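Side-chain contacts in glycerol kinase, putative (Plasmodium falciparum, PDB 2W40), which probably phosphorylates glycerol with ATP to give sn-glycerol 3-phosphate: residues L106-E111 and F134-S139; I347-P350 and G354-A357; A357-S362 and R498-L503; Q391-V396 and K487-W492. One frame throughout, in Å; residues are numbered along the deposited sequence.

Contact 1. Residues L106-E111 and F134-S139. With EDO (1,2-ethanediol), chain B.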
loop_
_atom_site.group_PDB
_atom_site.type_symbol
_atom_site.label_atom_id
_atom_site.label_comp_id
_atom_site.label_asym_id
_atom_site.label_seq_id
_atom_site.Cartn_x
_atom_site.Cartn_y
_atom_site.Cartn_z
ATOM N N LEU C 106 9.717 -15.129 -12.435
ATOM C CA LEU C 106 9.470 -13.906 -11.636
ATOM C C LEU C 106 10.670 -13.395 -10.795
ATOM O O LEU C 106 10.631 -12.252 -10.298
ATOM C CB LEU C 106 8.275 -14.109 -10.710
ATOM C CG LEU C 106 6.877 -14.017 -11.339
ATOM C CD1 LEU C 106 5.785 -14.577 -10.343
ATOM C CD2 LEU C 106 6.571 -12.508 -11.805
ATOM N N ASP C 107 11.714 -14.210 -10.672
ATOM C CA ASP C 107 12.899 -13.832 -9.898
ATOM C C ASP C 107 13.587 -12.682 -10.635
ATOM O O ASP C 107 13.730 -12.700 -11.830
ATOM C CB ASP C 107 13.852 -15.046 -9.791
ATOM C CG ASP C 107 15.044 -14.822 -8.878
ATOM O OD1 ASP C 107 15.025 -15.296 -7.709
ATOM O OD2 ASP C 107 15.961 -14.143 -9.385
ATOM N N THR C 108 14.081 -11.738 -9.855
ATOM C CA THR C 108 14.801 -10.605 -10.433
ATOM C C THR C 108 16.170 -10.310 -9.812
ATOM O O THR C 108 16.697 -9.178 -9.940
ATOM C CB THR C 108 13.937 -9.314 -10.293
ATOM O OG1 THR C 108 13.553 -9.087 -8.929
ATOM C CG2 THR C 108 12.708 -9.370 -11.188
ATOM N N ARG C 109 16.778 -11.307 -9.169
ATOM C CA ARG C 109 18.051 -11.133 -8.497
ATOM C C ARG C 109 19.138 -10.774 -9.491
ATOM O O ARG C 109 20.236 -10.286 -9.075
ATOM C CB ARG C 109 18.476 -12.422 -7.720
ATOM C CG ARG C 109 19.172 -13.470 -8.489
ATOM C CD ARG C 109 19.248 -14.813 -7.772
ATOM N NE ARG C 109 18.014 -15.430 -7.409
ATOM C CZ ARG C 109 17.926 -16.449 -6.592
ATOM N NH1 ARG C 109 19.023 -16.971 -6.009
ATOM N NH2 ARG C 109 16.763 -16.939 -6.294
ATOM N N VAL C 110 18.907 -11.105 -10.787
ATOM C CA VAL C 110 19.950 -10.858 -11.773
ATOM C C VAL C 110 19.945 -9.451 -12.356
ATOM O O VAL C 110 20.665 -9.194 -13.374
ATOM C CB VAL C 110 19.891 -11.939 -12.893
ATOM C CG1 VAL C 110 20.020 -13.402 -12.292
ATOM C CG2 VAL C 110 18.574 -11.790 -13.707
ATOM N N GLU C 111 19.137 -8.564 -11.774
ATOM C CA GLU C 111 19.055 -7.154 -12.256
ATOM C C GLU C 111 20.453 -6.574 -12.468
ATOM O O GLU C 111 20.747 -6.013 -13.491
ATOM C CB GLU C 111 18.247 -6.327 -11.249
ATOM C CG GLU C 111 18.130 -4.798 -11.527
ATOM C CD GLU C 111 17.388 -4.005 -10.393
ATOM O OE1 GLU C 111 16.821 -4.587 -9.400
ATOM O OE2 GLU C 111 17.343 -2.761 -10.495
ATOM N N PHE C 134 18.503 -8.745 -23.513
ATOM C CA PHE C 134 18.778 -9.231 -22.159
ATOM C C PHE C 134 17.687 -8.705 -21.246
ATOM O O PHE C 134 17.301 -7.524 -21.294
ATOM C CB PHE C 134 20.142 -8.682 -21.645
ATOM C CG PHE C 134 21.381 -9.242 -22.348
ATOM C CD1 PHE C 134 21.389 -10.466 -23.046
ATOM C CD2 PHE C 134 22.573 -8.542 -22.328
ATOM C CE1 PHE C 134 22.563 -10.977 -23.684
ATOM C CE2 PHE C 134 23.706 -9.077 -23.003
ATOM C CZ PHE C 134 23.722 -10.278 -23.573
ATOM N N ASN C 135 17.289 -9.574 -20.309
ATOM C CA ASN C 135 16.320 -9.236 -19.304
ATOM C C ASN C 135 16.467 -10.146 -18.088
ATOM O O ASN C 135 17.265 -11.065 -18.120
ATOM C CB ASN C 135 14.906 -9.245 -19.923
ATOM C CG ASN C 135 14.528 -10.601 -20.474
ATOM O OD1 ASN C 135 14.790 -11.659 -19.784
ATOM N ND2 ASN C 135 13.850 -10.610 -21.654
ATOM N N THR C 136 15.693 -9.873 -17.058
ATOM C CA THR C 136 15.736 -10.663 -15.832
ATOM C C THR C 136 14.842 -11.886 -15.875
ATOM O O THR C 136 14.798 -12.666 -14.883
ATOM C CB THR C 136 15.360 -9.858 -14.575
ATOM O OG1 THR C 136 14.027 -9.432 -14.764
ATOM C CG2 THR C 136 16.263 -8.599 -14.409
ATOM N N TYR C 137 14.129 -12.018 -16.994
ATOM C CA TYR C 137 12.903 -12.865 -17.156
ATOM C C TYR C 137 13.296 -14.267 -17.725
ATOM O O TYR C 137 12.857 -15.319 -17.182
ATOM C CB TYR C 137 11.996 -12.096 -18.121
ATOM C CG TYR C 137 10.726 -12.777 -18.582
ATOM C CD1 TYR C 137 10.018 -13.678 -17.757
ATOM C CD2 TYR C 137 10.186 -12.413 -19.759
ATOM C CE1 TYR C 137 8.775 -14.253 -18.239
ATOM C CE2 TYR C 137 9.028 -12.998 -20.231
ATOM C CZ TYR C 137 8.300 -13.869 -19.450
ATOM O OH TYR C 137 7.120 -14.396 -19.972
ATOM N N PHE C 138 14.058 -14.271 -18.842
ATOM C CA PHE C 138 14.545 -15.508 -19.493
ATOM C C PHE C 138 15.506 -16.313 -18.660
ATOM O O PHE C 138 15.954 -15.839 -17.671
ATOM C CB PHE C 138 15.003 -15.216 -20.878
ATOM C CG PHE C 138 13.879 -15.065 -21.897
ATOM C CD1 PHE C 138 12.584 -14.721 -21.530
ATOM C CD2 PHE C 138 14.131 -15.381 -23.226
ATOM C CE1 PHE C 138 11.561 -14.637 -22.510
ATOM C CE2 PHE C 138 13.130 -15.279 -24.210
ATOM C CZ PHE C 138 11.863 -14.850 -23.830
ATOM N N SER C 139 15.767 -17.560 -19.037
ATOM C CA SER C 139 16.519 -18.467 -18.146
ATOM C C SER C 139 18.002 -18.061 -18.012
ATOM O O SER C 139 18.607 -18.322 -16.946
ATOM C CB SER C 139 16.486 -19.902 -18.670
ATOM O OG SER C 139 15.168 -20.340 -18.838
HETATM C C1 EDO B . 10.697 -11.812 -5.086
HETATM O O1 EDO B . 10.854 -10.722 -3.963
HETATM C C2 EDO B . 10.231 -11.637 -6.608
HETATM O O2 EDO B . 10.972 -11.297 -7.868
HETATM O O HOH W 1 12.010 -11.456 -13.878
#
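Thr136 makes all the side-chain contacts from its segment, meeting Thr108, Val110 and Glu111 with different branches. The tight part is apolar. Val110 CG2 lies against the CA-CB bond of Thr136, 3.7 Å from Thr136 CA and 3.8 Å from Thr136 CB. The methyl CG2 of Thr136 rests on Glu111 CA at 3.8 Å, where the helix 111-118 begins.

The other side is looser and holds water. Thr136 OG1 lies between its backbone N and carbonyl carbon (chi1 62°). From there it meets the methyl CG2 of Thr108 without a bond and hydrogen-bonds a water at 3.0 Å. That water is also bonded to Asp107 O at 2.9 Å. Asp107 O and Thr136 O come within 3.2 Å, but both are acceptors. Lys142 NZ satisfies Thr136 O. The carboxylate of Asp107 is turned to its own segment. Arg109 NE and NH2 hold it in a salt bridge, OD2 takes Arg109 N in an Asx turn, and Tyr45 N bonds to OD1.

Two loops of the N-terminal FGGY region thus join. A type I beta turn, Thr108 to Glu111, leads into helix 111-118. Val110 also packs on Phe141 and Trp145 of helix 140-149, and Glu111 OE1 forms a salt bridge with Arg365.

Contact 2. Residues I347-P350 and G354-A357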
loop_
_atom_site.group_PDB
_atom_site.type_symbol
_atom_site.label_atom_id
_atom_site.label_comp_id
_atom_site.label_asym_id
_atom_site.label_seq_id
_atom_site.Cartn_x
_atom_site.Cartn_y
_atom_site.Cartn_z
ATOM N N ILE C 347 -3.892 4.691 -7.537
ATOM C CA ILE C 347 -3.279 3.947 -8.589
ATOM C C ILE C 347 -2.290 3.046 -7.952
ATOM O O ILE C 347 -1.515 3.452 -7.062
ATOM C CB ILE C 347 -2.599 4.852 -9.670
ATOM C CG1 ILE C 347 -3.622 5.788 -10.271
ATOM C CG2 ILE C 347 -1.787 4.036 -10.677
ATOM C CD1 ILE C 347 -3.130 6.866 -11.001
ATOM N N PHE C 348 -2.239 1.858 -8.472
ATOM C CA PHE C 348 -1.307 0.789 -7.985
ATOM C C PHE C 348 -0.492 0.344 -9.184
ATOM O O PHE C 348 -1.043 -0.290 -10.082
ATOM C CB PHE C 348 -2.109 -0.385 -7.390
ATOM C CG PHE C 348 -1.336 -1.329 -6.475
ATOM C CD1 PHE C 348 -1.988 -1.930 -5.442
ATOM C CD2 PHE C 348 -0.036 -1.678 -6.677
ATOM C CE1 PHE C 348 -1.359 -2.824 -4.651
ATOM C CE2 PHE C 348 0.628 -2.505 -5.824
ATOM C CZ PHE C 348 -0.058 -3.119 -4.812
ATOM N N VAL C 349 0.802 0.663 -9.183
ATOM C CA VAL C 349 1.655 0.242 -10.266
ATOM C C VAL C 349 2.199 -1.118 -9.842
ATOM O O VAL C 349 3.047 -1.148 -8.987
ATOM C CB VAL C 349 2.785 1.258 -10.595
ATOM C CG1 VAL C 349 3.709 0.727 -11.684
ATOM C CG2 VAL C 349 2.227 2.633 -10.908
ATOM N N PRO C 350 1.632 -2.244 -10.372
ATOM C CA PRO C 350 1.898 -3.594 -9.829
ATOM C C PRO C 350 3.239 -4.095 -10.469
ATOM O O PRO C 350 3.267 -4.602 -11.670
ATOM C CB PRO C 350 0.686 -4.443 -10.330
ATOM C CG PRO C 350 -0.245 -3.472 -11.033
ATOM C CD PRO C 350 0.691 -2.333 -11.483
ATOM N N GLY C 354 9.509 -5.769 -11.022
ATOM C CA GLY C 354 9.826 -4.875 -12.129
ATOM C C GLY C 354 8.639 -4.788 -13.085
ATOM O O GLY C 354 7.568 -5.381 -12.890
ATOM N N LEU C 355 8.811 -3.974 -14.089
ATOM C CA LEU C 355 7.923 -3.928 -15.249
ATOM C C LEU C 355 8.507 -4.745 -16.403
ATOM O O LEU C 355 9.684 -4.598 -16.752
ATOM C CB LEU C 355 7.683 -2.501 -15.753
ATOM C CG LEU C 355 6.855 -1.670 -14.794
ATOM C CD1 LEU C 355 6.863 -0.218 -15.195
ATOM C CD2 LEU C 355 5.405 -2.261 -14.515
ATOM N N TYR C 356 7.663 -5.634 -16.968
ATOM C CA TYR C 356 8.031 -6.441 -18.152
ATOM C C TYR C 356 7.605 -5.675 -19.376
ATOM O O TYR C 356 8.016 -4.475 -19.526
ATOM C CB TYR C 356 7.428 -7.838 -18.016
ATOM C CG TYR C 356 7.975 -8.656 -16.804
ATOM C CD1 TYR C 356 8.646 -9.762 -16.959
ATOM C CD2 TYR C 356 7.629 -8.237 -15.462
ATOM C CE1 TYR C 356 9.143 -10.463 -15.757
ATOM C CE2 TYR C 356 8.084 -8.854 -14.300
ATOM C CZ TYR C 356 8.897 -9.999 -14.522
ATOM O OH TYR C 356 9.419 -10.821 -13.577
ATOM N N ALA C 357 6.802 -6.309 -20.272
ATOM C CA ALA C 357 6.528 -5.609 -21.514
ATOM C C ALA C 357 5.554 -4.422 -21.270
ATOM O O ALA C 357 4.602 -4.563 -20.505
ATOM C CB ALA C 357 6.014 -6.576 -22.624
#
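Pro350 and Leu355 make the nearest backbone approach, with CA atoms 8.1 Å apart, as the chain leaves strand 347-349 and turns into the loop carrying Leu355. Leu355 makes the contact with its CD2 methyl. Its CG lies beside the backbone N (chi1 -69°), and the end of the side chain comes nearer to the other segment than its base. CD2 stands 4.5 Å from Val349 CG1, a loose methyl-to-methyl contact. It is slightly nearer the backbone of the other segment, at 4.3 Å from Pro350 O. Pro350 contributes this carbonyl oxygen, while its CB points away.

Gly354 has phi 85° and psi 178°, backbone angles that call for glycine. Gln391 of helix 377-403 touches both Pro350 and Leu355. Val349 packs on Thr499 of helix 482-500, and its backbone pairs with Ser367 in the two-stranded antiparallel sheet. The side chain of Pro350 is about 10 Å from Gly315, a residue that contacts ADP in a crystal structure of this enzyme; no ADP is bound to this chain.

The contact is weak: one methyl pair and one methyl beside a carbonyl oxygen, with no directed bond. The relative position of strand end and loop probably depends more on neighbours such as Gln391 and the strand partner.

Contact 3. Residues A357-S362 and R498-L503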
loop_
_atom_site.group_PDB
_atom_site.type_symbol
_atom_site.label_atom_id
_atom_site.label_comp_id
_atom_site.label_asym_id
_atom_site.label_seq_id
_atom_site.Cartn_x
_atom_site.Cartn_y
_atom_site.Cartn_z
ATOM N N ALA C 357 6.802 -6.309 -20.272
ATOM C CA ALA C 357 6.528 -5.609 -21.514
ATOM C C ALA C 357 5.554 -4.422 -21.270
ATOM O O ALA C 357 4.602 -4.563 -20.505
ATOM C CB ALA C 357 6.014 -6.576 -22.624
ATOM N N PRO C 358 5.710 -3.329 -22.038
ATOM C CA PRO C 358 6.767 -3.050 -23.074
ATOM C C PRO C 358 7.944 -2.214 -22.579
ATOM O O PRO C 358 8.893 -1.969 -23.355
ATOM C CB PRO C 358 6.020 -2.241 -24.125
ATOM C CG PRO C 358 5.006 -1.462 -23.403
ATOM C CD PRO C 358 4.640 -2.301 -22.159
ATOM N N ARG C 359 7.885 -1.763 -21.317
ATOM C CA ARG C 359 8.925 -0.821 -20.793
ATOM C C ARG C 359 10.220 -1.479 -20.326
ATOM O O ARG C 359 11.281 -0.845 -20.341
ATOM C CB ARG C 359 8.347 0.061 -19.691
ATOM C CG ARG C 359 7.053 0.808 -20.097
ATOM C CD ARG C 359 6.690 1.812 -19.047
ATOM N NE ARG C 359 5.401 2.496 -19.285
ATOM C CZ ARG C 359 5.148 3.767 -19.115
ATOM N NH1 ARG C 359 6.148 4.601 -18.823
ATOM N NH2 ARG C 359 3.918 4.213 -19.241
ATOM N N TRP C 360 10.094 -2.707 -19.829
ATOM C CA TRP C 360 11.263 -3.495 -19.430
ATOM C C TRP C 360 12.153 -2.669 -18.448
ATOM O O TRP C 360 13.319 -2.358 -18.719
ATOM C CB TRP C 360 12.060 -3.974 -20.632
ATOM C CG TRP C 360 11.228 -4.999 -21.390
ATOM C CD1 TRP C 360 10.540 -4.793 -22.614
ATOM C CD2 TRP C 360 10.906 -6.354 -20.994
ATOM N NE1 TRP C 360 9.878 -5.926 -22.967
ATOM C CE2 TRP C 360 9.997 -6.864 -21.966
ATOM C CE3 TRP C 360 11.222 -7.156 -19.890
ATOM C CZ2 TRP C 360 9.499 -8.144 -21.895
ATOM C CZ3 TRP C 360 10.713 -8.413 -19.817
ATOM C CH2 TRP C 360 9.858 -8.901 -20.812
ATOM N N ARG C 361 11.586 -2.402 -17.276
ATOM C CA ARG C 361 12.290 -1.660 -16.235
ATOM C C ARG C 361 12.386 -2.544 -15.009
ATOM O O ARG C 361 11.489 -2.602 -14.191
ATOM C CB ARG C 361 11.500 -0.375 -15.988
ATOM C CG ARG C 361 11.659 0.599 -17.076
ATOM C CD ARG C 361 13.094 1.226 -17.178
ATOM N NE ARG C 361 13.431 1.989 -15.964
ATOM C CZ ARG C 361 13.246 3.314 -15.819
ATOM N NH1 ARG C 361 12.723 4.075 -16.772
ATOM N NH2 ARG C 361 13.540 3.860 -14.654
ATOM N N SER C 362 13.525 -3.189 -14.848
ATOM C CA SER C 362 13.716 -4.111 -13.727
ATOM C C SER C 362 13.938 -3.326 -12.400
ATOM O O SER C 362 13.935 -3.939 -11.368
ATOM C CB SER C 362 15.052 -4.952 -13.944
ATOM O OG SER C 362 16.190 -4.109 -14.156
ATOM N N ARG C 498 6.111 8.645 -11.966
ATOM C CA ARG C 498 6.522 8.827 -10.543
ATOM C C ARG C 498 7.342 7.616 -10.120
ATOM O O ARG C 498 8.344 7.744 -9.382
ATOM C CB ARG C 498 5.363 8.990 -9.531
ATOM C CG ARG C 498 4.597 10.199 -9.638
ATOM C CD ARG C 498 3.573 10.256 -8.558
ATOM N NE ARG C 498 2.596 11.220 -9.015
ATOM C CZ ARG C 498 2.859 12.538 -9.095
ATOM N NH1 ARG C 498 3.911 13.080 -8.487
ATOM N NH2 ARG C 498 1.949 13.355 -9.623
ATOM N N THR C 499 6.916 6.440 -10.520
ATOM C CA THR C 499 7.558 5.186 -10.100
ATOM C C THR C 499 8.984 4.996 -10.738
ATOM O O THR C 499 9.872 4.347 -10.196
ATOM C CB THR C 499 6.642 4.015 -10.516
ATOM O OG1 THR C 499 5.368 4.230 -9.904
ATOM C CG2 THR C 499 7.264 2.624 -10.109
ATOM N N LEU C 500 9.158 5.538 -11.923
ATOM C CA LEU C 500 10.360 5.306 -12.793
ATOM C C LEU C 500 11.353 6.467 -12.772
ATOM O O LEU C 500 12.498 6.278 -13.203
ATOM C CB LEU C 500 9.901 5.017 -14.228
ATOM C CG LEU C 500 9.109 3.719 -14.499
ATOM C CD1 LEU C 500 8.818 3.597 -15.979
ATOM C CD2 LEU C 500 9.846 2.474 -14.022
ATOM N N ILE C 501 10.926 7.663 -12.417
ATOM C CA ILE C 501 11.802 8.842 -12.513
ATOM C C ILE C 501 13.094 8.627 -11.703
ATOM O O ILE C 501 13.112 8.046 -10.613
ATOM C CB ILE C 501 11.036 10.186 -12.185
ATOM C CG1 ILE C 501 11.851 11.415 -12.600
ATOM C CG2 ILE C 501 10.685 10.192 -10.767
ATOM C CD1 ILE C 501 11.042 12.671 -12.664
ATOM N N GLN C 502 14.200 9.019 -12.320
ATOM C CA GLN C 502 15.518 8.894 -11.735
ATOM C C GLN C 502 15.830 10.170 -10.970
ATOM O O GLN C 502 15.749 11.279 -11.521
ATOM C CB GLN C 502 16.564 8.618 -12.853
ATOM C CG GLN C 502 16.476 7.241 -13.477
ATOM C CD GLN C 502 16.440 6.179 -12.435
ATOM O OE1 GLN C 502 15.343 5.763 -11.964
ATOM N NE2 GLN C 502 17.628 5.763 -11.983
ATOM N N LEU C 503 16.075 9.997 -9.658
ATOM C CA LEU C 503 16.297 11.114 -8.695
ATOM C C LEU C 503 17.660 10.918 -7.975
ATOM O O LEU C 503 18.054 9.754 -7.659
ATOM C CB LEU C 503 15.162 11.089 -7.633
ATOM C CG LEU C 503 13.771 11.280 -8.201
ATOM C CD1 LEU C 503 12.820 11.025 -7.063
ATOM C CD2 LEU C 503 13.604 12.638 -8.851
HETATM O O HOH W 2 12.393 6.982 -16.245
#
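Arg361 and Leu500 are joined by one direct hydrogen bond and one through water. Arg361 NH2 donates to Leu500 O at 3.0 Å, with an N-H...O angle of 142°. The nitrogen lies in the carbonyl plane, on a lone pair of the oxygen, while the oxygen is somewhat out of the guanidinium plane. A water at the guanidinium edge accepts from Arg361 NH1 at 3.0 Å and donates to Leu500 O at 3.1 Å. NH2 thus reaches this carbonyl directly and NH1 through the water.

That carbonyl belongs to the last helical residue of helix 482-500, before Ile501 leaves the helical path. A positive group at the C-terminal end of a helix would be expected to suit the helix dipole. The tail that follows runs into the dimer interface. Ile501 packs on Ile501 of the second subunit, and its O accepts from Arg498 NH1 of that subunit.

Packing forms the second kind of contact. The Arg361 chain is bent at chi2 (-69°) and chi3 (-63°), which folds its guanidinium over the leucine. Leu500 CD2 sits 3.9 Å above the centre of the guanidinium plane and also touches Arg361 CB at 3.8 Å. The other methyl, Leu500 CD1, meets Arg359 NH1 at 4.0 Å, coming in obliquely.

Charge pairing is made outside the two segments. Arg361 NE forms a salt bridge with Asp363 OD1 just along the chain. Arg359, whose chain runs extended from CG to NE, forms a salt bridge from NH2 to Glu394 OE2 on helix 377-403.

Contact 4. Residues Q391-V396 and K487-W492. With EDO (1,2-ethanediol), chain D.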
loop_
_atom_site.group_PDB
_atom_site.type_symbol
_atom_site.label_atom_id
_atom_site.label_comp_id
_atom_site.label_asym_id
_atom_site.label_seq_id
_atom_site.Cartn_x
_atom_site.Cartn_y
_atom_site.Cartn_z
ATOM N N GLN C 391 -1.544 -1.976 -18.005
ATOM C CA GLN C 391 -0.366 -2.601 -18.599
ATOM C C GLN C 391 -0.699 -3.304 -19.952
ATOM O O GLN C 391 0.079 -3.228 -20.936
ATOM C CB GLN C 391 0.219 -3.612 -17.584
ATOM C CG GLN C 391 1.021 -2.964 -16.427
ATOM C CD GLN C 391 1.513 -4.024 -15.512
ATOM O OE1 GLN C 391 2.616 -4.494 -15.662
ATOM N NE2 GLN C 391 0.649 -4.471 -14.572
ATOM N N LEU C 392 -1.852 -3.978 -19.975
ATOM C CA LEU C 392 -2.273 -4.654 -21.177
ATOM C C LEU C 392 -2.467 -3.659 -22.310
ATOM O O LEU C 392 -2.130 -3.916 -23.454
ATOM C CB LEU C 392 -3.513 -5.480 -20.854
ATOM C CG LEU C 392 -3.884 -6.397 -22.020
ATOM C CD1 LEU C 392 -2.778 -7.419 -22.425
ATOM C CD2 LEU C 392 -5.243 -7.053 -21.753
ATOM N N ASN C 393 -3.013 -2.479 -21.994
ATOM C CA ASN C 393 -3.212 -1.439 -22.995
ATOM C C ASN C 393 -1.907 -0.991 -23.638
ATOM O O ASN C 393 -1.809 -0.807 -24.851
ATOM C CB ASN C 393 -3.886 -0.260 -22.343
ATOM C CG ASN C 393 -4.149 0.847 -23.332
ATOM O OD1 ASN C 393 -4.671 0.607 -24.434
ATOM N ND2 ASN C 393 -3.871 2.115 -22.908
ATOM N N GLU C 394 -0.886 -0.865 -22.788
ATOM C CA GLU C 394 0.448 -0.558 -23.326
ATOM C C GLU C 394 1.000 -1.622 -24.325
ATOM O O GLU C 394 1.574 -1.307 -25.381
ATOM C CB GLU C 394 1.476 -0.292 -22.205
ATOM C CG GLU C 394 1.075 0.869 -21.359
ATOM C CD GLU C 394 2.175 1.374 -20.412
ATOM O OE1 GLU C 394 3.335 0.877 -20.444
ATOM O OE2 GLU C 394 1.858 2.332 -19.611
ATOM N N ILE C 395 0.818 -2.865 -23.977
ATOM C CA ILE C 395 1.099 -4.004 -24.814
ATOM C C ILE C 395 0.330 -3.935 -26.121
ATOM O O ILE C 395 0.924 -4.144 -27.194
ATOM C CB ILE C 395 0.896 -5.347 -24.067
ATOM C CG1 ILE C 395 2.041 -5.542 -23.041
ATOM C CG2 ILE C 395 0.855 -6.558 -25.010
ATOM C CD1 ILE C 395 1.802 -6.670 -22.000
ATOM N N VAL C 396 -0.970 -3.642 -26.053
ATOM C CA VAL C 396 -1.797 -3.591 -27.281
ATOM C C VAL C 396 -1.309 -2.471 -28.200
ATOM O O VAL C 396 -1.230 -2.592 -29.429
ATOM C CB VAL C 396 -3.268 -3.466 -26.964
ATOM C CG1 VAL C 396 -4.089 -3.149 -28.320
ATOM C CG2 VAL C 396 -3.714 -4.788 -26.211
ATOM N N LYS C 487 -8.308 10.317 -19.921
ATOM C CA LYS C 487 -8.080 10.844 -18.597
ATOM C C LYS C 487 -7.491 9.762 -17.696
ATOM O O LYS C 487 -6.526 10.019 -17.013
ATOM C CB LYS C 487 -9.360 11.352 -17.974
ATOM C CG LYS C 487 -9.149 11.987 -16.665
ATOM C CD LYS C 487 -10.347 12.878 -16.317
ATOM C CE LYS C 487 -10.374 13.301 -14.795
ATOM N NZ LYS C 487 -11.373 14.504 -14.516
ATOM N N LYS C 488 -8.111 8.580 -17.695
ATOM C CA LYS C 488 -7.648 7.475 -16.839
ATOM C C LYS C 488 -6.219 7.048 -17.220
ATOM O O LYS C 488 -5.417 6.721 -16.343
ATOM C CB LYS C 488 -8.610 6.287 -16.972
ATOM C CG LYS C 488 -9.877 6.587 -16.248
ATOM C CD LYS C 488 -10.765 5.338 -16.097
ATOM C CE LYS C 488 -11.895 5.531 -15.114
ATOM N NZ LYS C 488 -11.318 5.420 -13.694
ATOM N N THR C 489 -5.947 6.973 -18.511
ATOM C CA THR C 489 -4.632 6.490 -19.018
ATOM C C THR C 489 -3.609 7.535 -18.687
ATOM O O THR C 489 -2.483 7.216 -18.377
ATOM C CB THR C 489 -4.652 6.046 -20.446
ATOM O OG1 THR C 489 -4.919 7.115 -21.277
ATOM C CG2 THR C 489 -5.728 5.054 -20.683
ATOM N N SER C 490 -3.990 8.803 -18.717
ATOM C CA SER C 490 -3.063 9.886 -18.207
ATOM C C SER C 490 -2.717 9.732 -16.707
ATOM O O SER C 490 -1.547 9.943 -16.275
ATOM C CB SER C 490 -3.686 11.266 -18.522
ATOM O OG SER C 490 -3.009 12.247 -17.722
ATOM N N GLU C 491 -3.701 9.395 -15.880
ATOM C CA GLU C 491 -3.512 9.177 -14.510
ATOM C C GLU C 491 -2.521 8.018 -14.291
ATOM O O GLU C 491 -1.627 8.115 -13.448
ATOM C CB GLU C 491 -4.781 8.896 -13.748
ATOM C CG GLU C 491 -5.634 10.168 -13.680
ATOM C CD GLU C 491 -7.124 9.972 -13.371
ATOM O OE1 GLU C 491 -7.727 8.822 -13.251
ATOM O OE2 GLU C 491 -7.731 11.078 -13.273
ATOM N N TRP C 492 -2.737 6.905 -15.006
ATOM C CA TRP C 492 -1.834 5.789 -14.940
ATOM C C TRP C 492 -0.410 6.172 -15.327
ATOM O O TRP C 492 0.614 5.913 -14.646
ATOM C CB TRP C 492 -2.347 4.743 -15.876
ATOM C CG TRP C 492 -1.359 3.637 -16.149
ATOM C CD1 TRP C 492 -0.621 3.489 -17.288
ATOM C CD2 TRP C 492 -0.930 2.593 -15.259
ATOM N NE1 TRP C 492 0.231 2.441 -17.167
ATOM C CE2 TRP C 492 0.005 1.829 -15.967
ATOM C CE3 TRP C 492 -1.329 2.169 -14.010
ATOM C CZ2 TRP C 492 0.645 0.713 -15.428
ATOM C CZ3 TRP C 492 -0.708 1.034 -13.477
ATOM C CH2 TRP C 492 0.226 0.312 -14.209
HETATM C C1 EDO D . -7.731 5.168 -12.858
HETATM O O1 EDO D . -8.765 4.256 -13.302
HETATM C C2 EDO D . -8.059 5.642 -11.426
HETATM O O2 EDO D . -9.305 6.408 -11.396
#
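Helices 377-403 and 482-500 cross nearly at a right angle here, with Gln391, Asn393 and Glu394 of the first facing Thr489 and Trp492 of the second. The segment axes stay 11.8 Å apart, at 102° between their directions, and a large side chain spans the gap. Trp492 has CG anti to its backbone N (chi1 167°), which sends the indole across to the other helix. Its NE1 donates to Glu394 OE2 at 2.9 Å, with an N-H...O angle of 153°. The oxygen lies in the ring plane at the indole edge, but the nitrogen stands well above the plane of the carboxylate. At the six-membered end of the indole, Gln391 CG touches Trp492 CZ2 at 3.8 Å, in an oblique approach. Phe390 stacks on the same ring.

Further along, Asn393 ND2 meets the methyl CG2 of Thr489 at 4.1 Å. Their oxygens turn to a common residue: Asn393 OD1 accepts from Arg485 NH2, and Thr489 OG1 bonds to Arg485 O. Lys488 NZ binds O1 of an ethanediol, probably from the crystallisation liquor, at 2.8 Å.

Glu394 OE2 takes both the indole N-H and the guanidinium of Arg359. These two donors would be expected to keep the carboxylate ionised. Arg359 holds the carboxylate, which in turn probably steadies the indole N-H.

Contact 1 comes first along the chain. It closes a mostly helical loop of 22 residues in the N-terminal FGGY region. Contact 2 follows in the C-terminal region and closes a short loop, with three residues between its segments. Contact 3 starts at Ala357, where contact 2 ends, and brings the last residues of the chain back across 135 intervening ones. Contact 4 falls within that span, and none of the four cross. Contacts 3 and 4 both use helix 482-500. Contact 1 touches the loop of contacts 2 and 3: Tyr137 packs on Tyr356 and Trp360, and Thr136 on Ser362. This loop, in the C-terminal FGGY region, thus packs against the N-terminal one.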